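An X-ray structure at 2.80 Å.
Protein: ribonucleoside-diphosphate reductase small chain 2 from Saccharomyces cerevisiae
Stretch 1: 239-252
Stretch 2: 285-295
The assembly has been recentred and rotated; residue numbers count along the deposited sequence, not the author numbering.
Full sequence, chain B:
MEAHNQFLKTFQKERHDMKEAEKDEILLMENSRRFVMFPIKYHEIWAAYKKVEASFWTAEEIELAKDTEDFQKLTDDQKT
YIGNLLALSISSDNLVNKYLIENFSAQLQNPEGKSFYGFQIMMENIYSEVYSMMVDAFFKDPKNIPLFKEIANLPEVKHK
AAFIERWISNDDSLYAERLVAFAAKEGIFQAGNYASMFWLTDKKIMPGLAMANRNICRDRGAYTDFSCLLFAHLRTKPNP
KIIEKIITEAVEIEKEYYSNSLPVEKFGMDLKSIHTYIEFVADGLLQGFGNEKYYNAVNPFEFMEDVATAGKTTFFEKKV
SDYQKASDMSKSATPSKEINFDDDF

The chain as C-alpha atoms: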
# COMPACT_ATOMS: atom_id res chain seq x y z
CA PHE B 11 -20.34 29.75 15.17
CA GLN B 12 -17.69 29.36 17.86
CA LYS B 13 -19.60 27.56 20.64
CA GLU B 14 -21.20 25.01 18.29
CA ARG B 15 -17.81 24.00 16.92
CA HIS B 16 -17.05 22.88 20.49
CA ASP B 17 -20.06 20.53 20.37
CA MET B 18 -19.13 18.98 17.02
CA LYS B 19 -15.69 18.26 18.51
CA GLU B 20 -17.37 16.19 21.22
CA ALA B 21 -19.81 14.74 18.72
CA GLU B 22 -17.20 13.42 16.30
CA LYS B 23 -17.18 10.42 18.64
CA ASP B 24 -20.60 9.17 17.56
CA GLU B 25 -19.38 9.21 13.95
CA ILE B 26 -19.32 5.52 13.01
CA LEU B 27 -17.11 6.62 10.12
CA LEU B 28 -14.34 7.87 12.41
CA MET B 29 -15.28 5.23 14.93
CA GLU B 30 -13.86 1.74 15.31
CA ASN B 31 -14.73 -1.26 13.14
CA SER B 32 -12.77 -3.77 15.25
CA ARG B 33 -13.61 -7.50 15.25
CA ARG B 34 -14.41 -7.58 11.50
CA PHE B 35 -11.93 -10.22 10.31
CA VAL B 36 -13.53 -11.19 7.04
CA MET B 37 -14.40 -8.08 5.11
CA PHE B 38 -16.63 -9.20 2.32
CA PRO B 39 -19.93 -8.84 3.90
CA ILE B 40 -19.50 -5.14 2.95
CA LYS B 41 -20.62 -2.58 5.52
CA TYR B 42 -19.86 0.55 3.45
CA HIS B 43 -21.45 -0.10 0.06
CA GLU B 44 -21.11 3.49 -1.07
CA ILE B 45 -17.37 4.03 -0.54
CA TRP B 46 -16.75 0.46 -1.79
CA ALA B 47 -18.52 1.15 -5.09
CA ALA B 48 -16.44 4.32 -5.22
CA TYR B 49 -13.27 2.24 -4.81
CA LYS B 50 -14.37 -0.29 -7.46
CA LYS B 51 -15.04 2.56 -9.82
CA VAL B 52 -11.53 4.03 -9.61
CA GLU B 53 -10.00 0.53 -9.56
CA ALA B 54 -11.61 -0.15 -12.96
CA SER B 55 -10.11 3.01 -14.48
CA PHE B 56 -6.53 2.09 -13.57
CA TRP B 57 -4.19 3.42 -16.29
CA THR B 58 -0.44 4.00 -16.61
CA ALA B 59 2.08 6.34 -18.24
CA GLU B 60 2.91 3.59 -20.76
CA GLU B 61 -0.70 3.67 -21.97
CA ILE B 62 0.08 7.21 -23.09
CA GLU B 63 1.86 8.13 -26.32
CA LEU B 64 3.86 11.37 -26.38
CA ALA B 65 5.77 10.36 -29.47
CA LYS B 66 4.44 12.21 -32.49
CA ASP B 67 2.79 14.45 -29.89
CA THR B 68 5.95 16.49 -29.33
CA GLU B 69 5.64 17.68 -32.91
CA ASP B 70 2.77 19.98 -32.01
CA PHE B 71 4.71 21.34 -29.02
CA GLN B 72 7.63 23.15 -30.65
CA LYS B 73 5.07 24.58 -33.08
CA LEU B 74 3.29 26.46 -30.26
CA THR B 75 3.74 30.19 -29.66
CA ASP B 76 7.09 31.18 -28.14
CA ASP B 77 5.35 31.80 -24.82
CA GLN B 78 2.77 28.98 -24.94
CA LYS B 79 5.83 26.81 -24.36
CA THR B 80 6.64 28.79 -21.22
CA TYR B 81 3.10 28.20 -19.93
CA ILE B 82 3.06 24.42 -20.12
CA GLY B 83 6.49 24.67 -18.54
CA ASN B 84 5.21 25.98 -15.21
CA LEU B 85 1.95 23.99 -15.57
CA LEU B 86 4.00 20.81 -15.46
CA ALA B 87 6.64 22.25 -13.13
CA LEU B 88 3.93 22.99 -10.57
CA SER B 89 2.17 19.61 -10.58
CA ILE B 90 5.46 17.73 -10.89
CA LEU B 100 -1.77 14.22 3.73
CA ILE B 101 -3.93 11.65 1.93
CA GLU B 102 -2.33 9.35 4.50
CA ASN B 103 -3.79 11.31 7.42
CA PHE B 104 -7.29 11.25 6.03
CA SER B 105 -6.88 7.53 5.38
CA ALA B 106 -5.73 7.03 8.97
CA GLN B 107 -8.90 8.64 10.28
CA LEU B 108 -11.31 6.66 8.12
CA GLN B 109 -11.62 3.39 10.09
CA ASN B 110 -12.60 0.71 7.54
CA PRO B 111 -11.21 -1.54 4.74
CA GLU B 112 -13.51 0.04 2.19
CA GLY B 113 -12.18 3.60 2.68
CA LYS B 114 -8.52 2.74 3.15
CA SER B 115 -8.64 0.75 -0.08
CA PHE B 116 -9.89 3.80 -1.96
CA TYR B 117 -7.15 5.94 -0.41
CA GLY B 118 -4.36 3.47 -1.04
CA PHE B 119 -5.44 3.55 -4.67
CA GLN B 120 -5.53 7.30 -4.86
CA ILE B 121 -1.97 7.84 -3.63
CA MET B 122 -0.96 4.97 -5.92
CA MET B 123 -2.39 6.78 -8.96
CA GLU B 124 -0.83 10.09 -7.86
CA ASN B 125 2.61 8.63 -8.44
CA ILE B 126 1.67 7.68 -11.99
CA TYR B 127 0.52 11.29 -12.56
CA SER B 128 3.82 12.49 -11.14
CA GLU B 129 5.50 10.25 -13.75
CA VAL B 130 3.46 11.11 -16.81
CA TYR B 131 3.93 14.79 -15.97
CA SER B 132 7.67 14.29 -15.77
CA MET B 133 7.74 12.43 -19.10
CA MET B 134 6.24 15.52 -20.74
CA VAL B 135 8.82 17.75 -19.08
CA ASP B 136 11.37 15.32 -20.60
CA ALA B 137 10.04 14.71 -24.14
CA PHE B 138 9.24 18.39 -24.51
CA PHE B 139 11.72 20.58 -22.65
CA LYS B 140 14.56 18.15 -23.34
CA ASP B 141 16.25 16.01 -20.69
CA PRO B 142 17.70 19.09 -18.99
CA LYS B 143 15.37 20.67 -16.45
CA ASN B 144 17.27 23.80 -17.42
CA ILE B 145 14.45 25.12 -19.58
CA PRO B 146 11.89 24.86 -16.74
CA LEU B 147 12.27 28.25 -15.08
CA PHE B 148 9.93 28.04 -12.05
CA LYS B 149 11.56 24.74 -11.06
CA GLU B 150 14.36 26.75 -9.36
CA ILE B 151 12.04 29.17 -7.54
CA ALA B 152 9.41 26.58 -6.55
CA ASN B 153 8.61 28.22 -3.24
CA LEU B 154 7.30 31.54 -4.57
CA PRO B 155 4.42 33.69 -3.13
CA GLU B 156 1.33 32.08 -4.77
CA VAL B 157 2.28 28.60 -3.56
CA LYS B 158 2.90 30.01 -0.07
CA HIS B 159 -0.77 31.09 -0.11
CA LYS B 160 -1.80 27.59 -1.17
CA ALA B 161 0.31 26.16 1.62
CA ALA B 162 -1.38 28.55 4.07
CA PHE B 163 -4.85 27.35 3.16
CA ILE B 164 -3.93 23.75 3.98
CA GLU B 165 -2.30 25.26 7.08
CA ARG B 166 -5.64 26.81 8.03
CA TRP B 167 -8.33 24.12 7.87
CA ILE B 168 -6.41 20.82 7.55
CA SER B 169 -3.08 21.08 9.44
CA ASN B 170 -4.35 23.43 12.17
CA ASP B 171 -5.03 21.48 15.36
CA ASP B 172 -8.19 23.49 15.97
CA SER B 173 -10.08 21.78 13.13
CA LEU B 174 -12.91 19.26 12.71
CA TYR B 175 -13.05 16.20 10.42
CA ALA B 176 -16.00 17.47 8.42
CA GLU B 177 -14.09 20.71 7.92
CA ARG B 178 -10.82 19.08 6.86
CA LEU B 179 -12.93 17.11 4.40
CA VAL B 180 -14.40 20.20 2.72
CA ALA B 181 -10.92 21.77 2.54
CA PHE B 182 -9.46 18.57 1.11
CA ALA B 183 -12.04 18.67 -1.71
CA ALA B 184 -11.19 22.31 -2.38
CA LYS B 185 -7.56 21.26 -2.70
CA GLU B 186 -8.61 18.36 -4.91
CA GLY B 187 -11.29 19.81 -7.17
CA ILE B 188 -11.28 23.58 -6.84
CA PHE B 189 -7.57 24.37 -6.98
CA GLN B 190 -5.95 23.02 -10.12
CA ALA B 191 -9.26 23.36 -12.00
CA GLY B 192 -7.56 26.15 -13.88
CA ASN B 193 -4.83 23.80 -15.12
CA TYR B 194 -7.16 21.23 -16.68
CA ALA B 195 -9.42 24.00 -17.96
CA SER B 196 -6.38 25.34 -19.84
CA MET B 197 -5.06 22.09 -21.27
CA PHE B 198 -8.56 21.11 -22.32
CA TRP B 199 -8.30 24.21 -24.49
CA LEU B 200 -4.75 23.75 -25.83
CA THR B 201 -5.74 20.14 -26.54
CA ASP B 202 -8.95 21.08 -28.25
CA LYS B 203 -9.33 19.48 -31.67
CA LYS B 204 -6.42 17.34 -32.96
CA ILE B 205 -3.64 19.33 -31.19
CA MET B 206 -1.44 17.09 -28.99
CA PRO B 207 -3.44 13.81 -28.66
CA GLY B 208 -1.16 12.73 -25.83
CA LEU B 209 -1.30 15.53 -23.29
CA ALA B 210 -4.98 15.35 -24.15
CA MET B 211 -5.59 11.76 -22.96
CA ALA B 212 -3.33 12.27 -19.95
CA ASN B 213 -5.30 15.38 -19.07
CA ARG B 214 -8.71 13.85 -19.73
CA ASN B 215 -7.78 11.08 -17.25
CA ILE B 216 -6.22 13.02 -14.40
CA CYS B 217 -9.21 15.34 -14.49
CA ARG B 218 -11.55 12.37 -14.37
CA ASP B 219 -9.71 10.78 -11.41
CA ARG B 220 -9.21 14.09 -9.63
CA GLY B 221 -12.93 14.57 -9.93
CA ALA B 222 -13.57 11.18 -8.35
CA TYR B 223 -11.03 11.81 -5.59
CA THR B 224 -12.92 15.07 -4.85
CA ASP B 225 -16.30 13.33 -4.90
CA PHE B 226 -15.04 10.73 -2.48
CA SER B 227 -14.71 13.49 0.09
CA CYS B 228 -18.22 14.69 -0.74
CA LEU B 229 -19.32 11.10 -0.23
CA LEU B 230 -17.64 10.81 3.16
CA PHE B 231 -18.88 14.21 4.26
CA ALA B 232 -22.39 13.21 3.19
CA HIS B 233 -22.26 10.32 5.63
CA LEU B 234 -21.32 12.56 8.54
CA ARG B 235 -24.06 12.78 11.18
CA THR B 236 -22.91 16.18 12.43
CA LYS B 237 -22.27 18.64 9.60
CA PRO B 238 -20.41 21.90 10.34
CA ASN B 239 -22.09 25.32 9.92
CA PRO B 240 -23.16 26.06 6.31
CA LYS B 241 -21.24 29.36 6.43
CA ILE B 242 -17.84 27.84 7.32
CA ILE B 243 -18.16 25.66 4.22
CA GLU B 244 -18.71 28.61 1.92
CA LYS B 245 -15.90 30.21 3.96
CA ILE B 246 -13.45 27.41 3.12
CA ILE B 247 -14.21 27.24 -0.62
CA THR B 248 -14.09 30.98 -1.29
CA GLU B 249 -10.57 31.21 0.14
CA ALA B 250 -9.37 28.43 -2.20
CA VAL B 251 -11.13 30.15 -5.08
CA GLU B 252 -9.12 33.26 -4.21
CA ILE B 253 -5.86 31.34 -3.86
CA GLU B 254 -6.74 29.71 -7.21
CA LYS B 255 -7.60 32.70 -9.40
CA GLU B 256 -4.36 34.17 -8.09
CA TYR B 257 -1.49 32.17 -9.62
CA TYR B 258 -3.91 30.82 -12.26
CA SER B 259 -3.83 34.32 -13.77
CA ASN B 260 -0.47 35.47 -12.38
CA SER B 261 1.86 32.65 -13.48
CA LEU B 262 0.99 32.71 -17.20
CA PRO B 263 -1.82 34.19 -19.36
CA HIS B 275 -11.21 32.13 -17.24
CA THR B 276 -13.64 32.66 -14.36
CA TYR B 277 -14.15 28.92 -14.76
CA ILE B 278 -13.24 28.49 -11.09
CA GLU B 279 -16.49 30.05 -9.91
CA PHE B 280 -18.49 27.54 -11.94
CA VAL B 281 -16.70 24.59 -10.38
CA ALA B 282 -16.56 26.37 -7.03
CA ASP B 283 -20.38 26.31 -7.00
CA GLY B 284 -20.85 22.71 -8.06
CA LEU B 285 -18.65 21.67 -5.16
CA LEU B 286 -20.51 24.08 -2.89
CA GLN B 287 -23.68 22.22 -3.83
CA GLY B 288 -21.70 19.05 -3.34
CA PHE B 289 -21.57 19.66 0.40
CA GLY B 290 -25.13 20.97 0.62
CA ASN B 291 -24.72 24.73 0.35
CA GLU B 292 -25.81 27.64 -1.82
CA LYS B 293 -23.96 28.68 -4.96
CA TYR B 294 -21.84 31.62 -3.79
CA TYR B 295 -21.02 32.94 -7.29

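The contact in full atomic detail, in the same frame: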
# COMPACT_ATOMS: atom_id res chain seq x y z
N ASN B 239 -21.21 24.22 10.33
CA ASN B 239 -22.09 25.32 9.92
C ASN B 239 -22.00 25.60 8.42
O ASN B 239 -20.90 25.68 7.87
CB ASN B 239 -21.77 26.60 10.68
CG ASN B 239 -22.96 27.53 10.78
OD1 ASN B 239 -23.75 27.45 11.72
ND2 ASN B 239 -23.10 28.41 9.79
N PRO B 240 -23.15 25.78 7.76
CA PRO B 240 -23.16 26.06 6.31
C PRO B 240 -22.28 27.23 5.87
O PRO B 240 -21.81 27.25 4.72
CB PRO B 240 -24.65 26.29 6.02
CG PRO B 240 -25.31 25.36 6.99
CD PRO B 240 -24.52 25.62 8.27
N LYS B 241 -22.06 28.19 6.76
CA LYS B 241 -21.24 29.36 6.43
C LYS B 241 -19.75 29.02 6.35
O LYS B 241 -19.07 29.46 5.43
CB LYS B 241 -21.48 30.50 7.43
CG LYS B 241 -22.48 31.58 6.94
CD LYS B 241 -22.63 32.75 7.92
CE LYS B 241 -23.39 32.38 9.21
NZ LYS B 241 -24.87 32.22 9.01
N ILE B 242 -19.25 28.24 7.31
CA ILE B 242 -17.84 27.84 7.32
C ILE B 242 -17.48 27.17 5.99
O ILE B 242 -16.40 27.39 5.44
CB ILE B 242 -17.53 26.87 8.46
CG1 ILE B 242 -17.93 27.48 9.80
CG2 ILE B 242 -16.05 26.55 8.47
CD1 ILE B 242 -17.70 26.58 10.99
N ILE B 243 -18.39 26.34 5.48
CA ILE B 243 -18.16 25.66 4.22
C ILE B 243 -17.87 26.72 3.17
O ILE B 243 -16.78 26.78 2.61
CB ILE B 243 -19.40 24.85 3.78
CG1 ILE B 243 -19.68 23.75 4.80
CG2 ILE B 243 -19.15 24.25 2.40
CD1 ILE B 243 -20.87 22.90 4.47
N GLU B 244 -18.87 27.55 2.90
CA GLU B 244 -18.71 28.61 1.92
C GLU B 244 -17.49 29.48 2.27
O GLU B 244 -16.95 30.16 1.41
CB GLU B 244 -19.97 29.48 1.88
CG GLU B 244 -19.97 30.49 0.75
CD GLU B 244 -21.28 31.25 0.65
OE1 GLU B 244 -21.67 31.91 1.63
OE2 GLU B 244 -21.92 31.19 -0.42
N LYS B 245 -17.06 29.43 3.53
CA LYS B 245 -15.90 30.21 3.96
C LYS B 245 -14.59 29.52 3.58
O LYS B 245 -13.57 30.17 3.37
CB LYS B 245 -15.92 30.45 5.48
CG LYS B 245 -16.93 31.51 5.95
CD LYS B 245 -16.82 31.79 7.47
CE LYS B 245 -15.48 32.45 7.83
NZ LYS B 245 -15.30 32.71 9.29
N ILE B 246 -14.63 28.19 3.48
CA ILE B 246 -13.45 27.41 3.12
C ILE B 246 -13.22 27.41 1.60
O ILE B 246 -12.09 27.55 1.14
CB ILE B 246 -13.58 25.96 3.62
CG1 ILE B 246 -13.77 25.97 5.13
CG2 ILE B 246 -12.33 25.17 3.26
CD1 ILE B 246 -13.99 24.61 5.74
N ILE B 247 -14.30 27.25 0.84
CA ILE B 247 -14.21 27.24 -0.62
C ILE B 247 -13.73 28.57 -1.19
O ILE B 247 -12.77 28.62 -1.96
CB ILE B 247 -15.56 26.90 -1.26
CG1 ILE B 247 -15.79 25.39 -1.23
CG2 ILE B 247 -15.62 27.44 -2.68
CD1 ILE B 247 -15.97 24.83 0.15
N THR B 248 -14.42 29.64 -0.82
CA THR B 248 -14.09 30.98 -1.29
C THR B 248 -12.59 31.20 -1.23
O THR B 248 -11.96 31.50 -2.25
CB THR B 248 -14.80 32.05 -0.46
OG1 THR B 248 -16.22 31.94 -0.65
CG2 THR B 248 -14.37 33.44 -0.90
N GLU B 249 -12.01 31.03 -0.04
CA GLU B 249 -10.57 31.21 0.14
C GLU B 249 -9.73 30.48 -0.91
O GLU B 249 -8.77 31.04 -1.44
CB GLU B 249 -10.15 30.76 1.54
CG GLU B 249 -10.90 31.44 2.66
CD GLU B 249 -10.24 31.23 4.01
OE1 GLU B 249 -10.87 31.57 5.03
OE2 GLU B 249 -9.09 30.73 4.06
N ALA B 250 -10.10 29.23 -1.22
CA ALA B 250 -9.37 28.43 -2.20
C ALA B 250 -9.64 28.97 -3.60
O ALA B 250 -8.81 28.83 -4.50
CB ALA B 250 -9.79 26.98 -2.12
N VAL B 251 -10.80 29.58 -3.79
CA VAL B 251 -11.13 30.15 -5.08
C VAL B 251 -10.26 31.40 -5.25
O VAL B 251 -9.86 31.73 -6.36
CB VAL B 251 -12.62 30.51 -5.18
CG1 VAL B 251 -12.92 31.15 -6.52
CG2 VAL B 251 -13.46 29.25 -5.01
N GLU B 252 -9.97 32.07 -4.15
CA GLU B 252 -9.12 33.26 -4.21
C GLU B 252 -7.68 32.84 -4.45
O GLU B 252 -6.98 33.42 -5.28
CB GLU B 252 -9.21 34.07 -2.91
CG GLU B 252 -10.58 34.70 -2.64
CD GLU B 252 -10.65 35.37 -1.28
OE1 GLU B 252 -11.77 35.76 -0.87
OE2 GLU B 252 -9.60 35.51 -0.62
N LEU B 285 -19.19 22.29 -6.36
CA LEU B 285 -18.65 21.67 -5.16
C LEU B 285 -19.42 22.20 -3.95
O LEU B 285 -19.68 21.45 -3.01
CB LEU B 285 -17.16 22.00 -5.01
CG LEU B 285 -16.49 21.34 -3.81
CD1 LEU B 285 -16.48 19.84 -4.00
CD2 LEU B 285 -15.07 21.86 -3.66
N LEU B 286 -19.77 23.48 -3.99
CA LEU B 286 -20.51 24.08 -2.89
C LEU B 286 -21.81 23.30 -2.71
O LEU B 286 -22.23 23.00 -1.59
CB LEU B 286 -20.83 25.55 -3.17
CG LEU B 286 -20.21 26.59 -2.23
CD1 LEU B 286 -20.29 26.09 -0.79
CD2 LEU B 286 -18.77 26.84 -2.60
N GLN B 287 -22.43 22.97 -3.84
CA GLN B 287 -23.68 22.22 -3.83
C GLN B 287 -23.35 20.82 -3.35
O GLN B 287 -24.15 20.17 -2.69
CB GLN B 287 -24.26 22.17 -5.23
CG GLN B 287 -25.61 21.49 -5.32
CD GLN B 287 -26.14 21.49 -6.74
OE1 GLN B 287 -26.18 22.53 -7.41
NE2 GLN B 287 -26.57 20.32 -7.21
N GLY B 288 -22.15 20.37 -3.71
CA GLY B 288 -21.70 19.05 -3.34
C GLY B 288 -21.77 18.81 -1.85
O GLY B 288 -22.06 17.70 -1.42
N PHE B 289 -21.51 19.83 -1.04
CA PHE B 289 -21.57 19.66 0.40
C PHE B 289 -22.91 20.12 0.99
O PHE B 289 -23.11 20.08 2.21
CB PHE B 289 -20.40 20.41 1.07
CG PHE B 289 -19.05 19.84 0.74
CD1 PHE B 289 -18.39 20.19 -0.43
CD2 PHE B 289 -18.45 18.90 1.57
CE1 PHE B 289 -17.16 19.63 -0.76
CE2 PHE B 289 -17.23 18.34 1.25
CZ PHE B 289 -16.58 18.70 0.07
N GLY B 290 -23.84 20.52 0.13
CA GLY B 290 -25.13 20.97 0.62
C GLY B 290 -25.06 22.42 1.07
O GLY B 290 -25.20 22.73 2.26
N ASN B 291 -24.83 23.30 0.11
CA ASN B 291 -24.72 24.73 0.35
C ASN B 291 -25.32 25.48 -0.83
O ASN B 291 -25.80 24.87 -1.80
CB ASN B 291 -23.26 25.15 0.51
CG ASN B 291 -22.90 25.50 1.94
OD1 ASN B 291 -23.10 24.70 2.85
ND2 ASN B 291 -22.36 26.70 2.14
N GLU B 292 -25.27 26.80 -0.76
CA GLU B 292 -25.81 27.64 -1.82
C GLU B 292 -24.67 28.11 -2.71
O GLU B 292 -23.56 28.35 -2.24
CB GLU B 292 -26.53 28.85 -1.23
CG GLU B 292 -25.61 29.89 -0.58
CD GLU B 292 -24.99 29.43 0.73
OE1 GLU B 292 -24.11 30.16 1.26
OE2 GLU B 292 -25.38 28.35 1.24
N LYS B 293 -24.96 28.24 -4.00
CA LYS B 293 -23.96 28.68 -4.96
C LYS B 293 -23.55 30.11 -4.63
O LYS B 293 -24.33 31.04 -4.82
CB LYS B 293 -24.53 28.62 -6.37
CG LYS B 293 -25.66 27.62 -6.55
CD LYS B 293 -25.91 27.36 -8.02
CE LYS B 293 -24.68 26.71 -8.64
NZ LYS B 293 -24.38 25.39 -8.01
N TYR B 294 -22.33 30.30 -4.16
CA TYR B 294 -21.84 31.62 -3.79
C TYR B 294 -21.63 32.60 -4.96
O TYR B 294 -21.80 33.81 -4.79
CB TYR B 294 -20.53 31.51 -3.03
CG TYR B 294 -19.98 32.84 -2.61
CD1 TYR B 294 -20.53 33.53 -1.52
CD2 TYR B 294 -18.93 33.44 -3.30
CE1 TYR B 294 -20.05 34.77 -1.14
CE2 TYR B 294 -18.44 34.70 -2.93
CZ TYR B 294 -19.00 35.35 -1.85
OH TYR B 294 -18.52 36.58 -1.45
N TYR B 295 -21.25 32.09 -6.12
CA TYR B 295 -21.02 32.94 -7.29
C TYR B 295 -22.22 32.90 -8.24
O TYR B 295 -22.04 32.50 -9.41
CB TYR B 295 -19.75 32.50 -8.02
CG TYR B 295 -18.55 32.36 -7.12
CD1 TYR B 295 -18.31 31.18 -6.41
CD2 TYR B 295 -17.65 33.41 -6.96
CE1 TYR B 295 -17.21 31.06 -5.56
CE2 TYR B 295 -16.55 33.30 -6.11
CZ TYR B 295 -16.33 32.12 -5.42
OH TYR B 295 -15.26 32.01 -4.58

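The contact sets one face of the helix that starts at Pro240 against the last turn of a second helix, 285-288, and the irregular segment that follows it. About 626 Å² is buried, both sides summed, and a single hydrogen bond crosses; the rest is apolar packing and van der Waals contact. Ile243, Glu244, Ile247 and Val251 point their CA-to-CB bonds toward the partner, a spacing of three and four residues that keeps one stripe of the helix turned to the contact. Ile242 and Glu249 point away.

Leu286 is the apolar centre. Its CA-to-CB bond runs sideways, yet its end comes nearer, with chi1 at -117°, between wells, and chi2 at -41° (m). In this pose the two methyls divide between successive turns of the helix: CD1 of Leu286 lies 3.9 Å from CG2 of Ile243, and CD2 of Leu286 lies 3.2 Å from CG2 of Ile247, a tight approach. CD1 of Leu286 also comes within 4.0 Å of CA of Glu244, so the leucine packs on backbone as well as side chains. Branching at CB serves the isoleucines well. Ile243, at m and t, offers CG2 to Leu286 while its longer arm extends CD1 to 4.2 Å from CB of Phe289. In Ile247, CG2 makes the closest approach to Leu286, and chi1 at m sets CG1 against both leucines, 3.6 Å from CD2 of Leu286 and 4.3 Å from CD2 of Leu285; chi2 at p then places CD1.

The hydrogen bond is made at the start of the helix. ND2 of Asn291 donates to O of Pro240 at 2.7 Å with an angle of 171°, nearly straight. That carbonyl receives only a weak bond from N of Glu244, 3.5 Å away, so the amide supplies a better-placed donor. Asn291 has an extended backbone and points toward the helix, with chi1 at -108°, off the usual wells. Just before it, the chain leaves the second helix through Gly290, at phi 82° and psi 66°, where a CB would be jammed against the preceding carbonyl oxygen; glycine suits this turn.

Glu244 spans the apolar and polar parts. With chi1 and chi2 both t, its chain extends past Leu286 and Asn291, putting OE2 of Glu244 at the ring edge of Tyr294, 2.9 Å from CD1. The same OE2 is 2.9 Å from OE1 of Glu292, a close pair of like charges that cannot be counted as attraction from this geometry. One turn on, Thr248 (chi1 m) returns its hydroxyl to its own helix, OG1 donating to O of Glu244 at 2.8 Å. This satisfies the polar group internally and leaves OG1 over one face of the Tyr294 ring, 4.1 Å from CD2.

Tyr295 closes the far end. Its chi1 of -51° (m) carries the ring back to the helix, where OH lies 3.6 Å from CA of Thr248 and CZ lies 3.7 Å from CG1 of Val251. OH of Tyr295 also sits 3.1 Å from CB of Val251, so the ring end packs closely against the helix.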